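Local coordinates for regulatory protein AsnC (Escherichia coli, PDB 2CG4), which activates transcription of asnA, regulates transcription of its own gene, and represses gidA expression at a post-transcriptional level, at residues 74-79 with 131-136. The protein carries 1 engineered substitution. Numbering follows the deposited sequence.
With ASN (asparagine), chain C.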
loop_
_atom_site.group_PDB
_atom_site.type_symbol
_atom_site.label_atom_id
_atom_site.label_comp_id
_atom_site.label_asym_id
_atom_site.label_seq_id
_atom_site.Cartn_x
_atom_site.Cartn_y
_atom_site.Cartn_z
ATOM N N ILE A 74 6.771 -13.675 1.110
ATOM C CA ILE A 74 7.323 -13.959 -0.209
ATOM C C ILE A 74 6.282 -13.636 -1.273
ATOM O O ILE A 74 5.140 -14.072 -1.175
ATOM C CB ILE A 74 7.789 -15.415 -0.323
ATOM C CG1 ILE A 74 9.114 -15.601 0.425
ATOM C CG2 ILE A 74 7.938 -15.828 -1.784
ATOM C CD1 ILE A 74 8.963 -16.281 1.740
ATOM N N ILE A 75 6.672 -12.828 -2.257
ATOM C CA ILE A 75 5.862 -12.626 -3.444
ATOM C C ILE A 75 6.456 -13.368 -4.651
ATOM O O ILE A 75 7.623 -13.180 -5.012
ATOM C CB ILE A 75 5.666 -11.125 -3.764
ATOM C CG1 ILE A 75 4.947 -10.415 -2.606
ATOM C CG2 ILE A 75 4.878 -10.955 -5.059
ATOM C CD1 ILE A 75 5.879 -9.630 -1.664
ATOM N N LEU A 76 5.637 -14.215 -5.261
ATOM C CA LEU A 76 6.061 -15.077 -6.347
ATOM C C LEU A 76 5.721 -14.422 -7.677
ATOM O O LEU A 76 4.863 -13.535 -7.734
ATOM C CB LEU A 76 5.335 -16.419 -6.254
ATOM C CG LEU A 76 5.604 -17.289 -5.032
ATOM C CD1 LEU A 76 4.766 -18.531 -5.112
ATOM C CD2 LEU A 76 7.073 -17.629 -4.928
ATOM N N LYS A 77 6.377 -14.870 -8.748
ATOM C CA LYS A 77 6.231 -14.228 -10.043
ATOM C C LYS A 77 4.877 -14.579 -10.595
ATOM O O LYS A 77 4.279 -13.817 -11.356
ATOM C CB LYS A 77 7.326 -14.689 -11.002
ATOM C CG LYS A 77 8.673 -14.016 -10.759
ATOM C CD LYS A 77 9.791 -14.830 -11.361
ATOM C CE LYS A 77 11.126 -14.198 -11.070
ATOM N NZ LYS A 77 12.246 -15.062 -11.549
ATOM N N SER A 78 4.399 -15.748 -10.192
ATOM C CA SER A 78 3.063 -16.196 -10.524
ATOM C C SER A 78 2.607 -17.188 -9.456
ATOM O O SER A 78 3.423 -17.882 -8.853
ATOM C CB SER A 78 3.053 -16.823 -11.926
ATOM O OG SER A 78 3.292 -18.220 -11.891
ATOM N N ALA A 79 1.304 -17.235 -9.205
ATOM C CA ALA A 79 0.773 -17.830 -7.973
ATOM C C ALA A 79 0.839 -19.343 -7.991
ATOM O O ALA A 79 0.974 -19.977 -6.935
ATOM C CB ALA A 79 -0.650 -17.375 -7.742
ATOM N N ASP A 131 14.123 -19.308 -7.686
ATOM C CA ASP A 131 13.895 -18.678 -8.976
ATOM C C ASP A 131 12.452 -18.207 -9.184
ATOM O O ASP A 131 12.217 -17.255 -9.922
ATOM C CB ASP A 131 14.322 -19.648 -10.089
ATOM C CG ASP A 131 13.613 -19.385 -11.386
ATOM O OD1 ASP A 131 14.080 -18.501 -12.142
ATOM O OD2 ASP A 131 12.582 -20.052 -11.646
ATOM N N GLU A 132 11.498 -18.873 -8.531
ATOM C CA GLU A 132 10.080 -18.460 -8.517
ATOM C C GLU A 132 9.787 -17.149 -7.765
ATOM O O GLU A 132 8.661 -16.654 -7.793
ATOM C CB GLU A 132 9.203 -19.558 -7.897
ATOM C CG GLU A 132 9.149 -20.869 -8.681
ATOM C CD GLU A 132 10.196 -21.868 -8.222
ATOM O OE1 GLU A 132 10.026 -23.082 -8.479
ATOM O OE2 GLU A 132 11.190 -21.441 -7.602
ATOM N N ILE A 133 10.781 -16.600 -7.081
ATOM C CA ILE A 133 10.539 -15.505 -6.144
ATOM C C ILE A 133 10.794 -14.164 -6.830
ATOM O O ILE A 133 11.865 -13.935 -7.405
ATOM C CB ILE A 133 11.403 -15.662 -4.868
ATOM C CG1 ILE A 133 10.740 -16.646 -3.903
ATOM C CG2 ILE A 133 11.624 -14.340 -4.190
ATOM C CD1 ILE A 133 11.675 -17.220 -2.852
ATOM N N GLN A 134 9.798 -13.287 -6.792
ATOM C CA GLN A 134 9.939 -11.970 -7.395
ATOM C C GLN A 134 10.436 -10.961 -6.367
ATOM O O GLN A 134 11.368 -10.202 -6.637
ATOM C CB GLN A 134 8.630 -11.504 -8.051
ATOM C CG GLN A 134 8.109 -10.184 -7.524
ATOM C CD GLN A 134 7.249 -9.438 -8.525
ATOM O OE1 GLN A 134 7.605 -8.330 -8.944
ATOM N NE2 GLN A 134 6.105 -10.025 -8.908
ATOM N N SER A 135 9.826 -10.964 -5.184
ATOM C CA SER A 135 10.298 -10.112 -4.087
ATOM C C SER A 135 10.112 -10.763 -2.725
ATOM O O SER A 135 9.279 -11.652 -2.561
ATOM C CB SER A 135 9.608 -8.748 -4.122
ATOM O OG SER A 135 8.199 -8.892 -4.123
ATOM N N THR A 136 10.917 -10.326 -1.761
ATOM C CA THR A 136 10.658 -10.592 -0.359
ATOM C C THR A 136 10.380 -9.299 0.404
ATOM O O THR A 136 10.785 -8.224 -0.020
ATOM C CB THR A 136 11.824 -11.359 0.308
ATOM O OG1 THR A 136 13.082 -10.732 0.002
ATOM C CG2 THR A 136 11.832 -12.793 -0.145
HETATM N N ASN C . 13.101 -5.941 0.567
HETATM C CA ASN C . 13.729 -7.257 0.885
HETATM C C ASN C . 13.179 -7.871 2.144
HETATM O O ASN C . 12.963 -7.188 3.152
HETATM C CB ASN C . 15.238 -7.128 0.994
HETATM C CG ASN C . 15.873 -6.811 -0.325
HETATM O OD1 ASN C . 15.711 -7.549 -1.300
HETATM N ND2 ASN C . 16.584 -5.700 -0.378
HETATM O OXT ASN C . 12.926 -9.069 2.142
#
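Ile-75 O takes two backbone donors at once, Gln-134 N at 2.8 Å and Ser-135 N at 3.1 Å, both lying in the plane of its carbonyl. This is a classic beta bulge, set where the end of strand 68-76 pairs with the start of the antiparallel strand 133-147 in the ligand-binding domain. Ile-75 N returns a nearly straight bond to Ser-135 O (2.9 Å, 162° at the hydrogen). Past the bulge, Lys-77 N reaches Glu-132 O at 3.1 Å. The Lys-77 side chain touches Gln-134 CB with CG and, extended beyond it, brings NZ to Asp-131 O at 2.7 Å, almost along the C=O axis; its salt bridge to Asp-131 OD1 is long.

Ile-74 CG2, anti to its own backbone N, crosses obliquely onto Ile-133 CG1 (3.6 Å), and Leu-76 CD2 touches that same CG1. Ile-74 also lies alongside Thr-136, CG1 beside CG2. Thr-136 chi1 of 49° sets OG1 between the backbone N and the carbonyl carbon, from where it donates to OXT of the bound asparagine at 2.7 Å.

Farther out, Glu-132 turns its carboxylate to Ser-84 and Lys-88 on helix 82-90, while Ser-106 OG bonds to Leu-76 N. The asparagine is gripped further by Thr-138 N and by backbone carbonyls of the second subunit, among them Thr-101 O and Gly-103 O. Strand 133-147 thus offers the Thr-136 hydroxyl to the effector's carboxylate, with Ile-74 packed beside it, at a pocket shared between subunits.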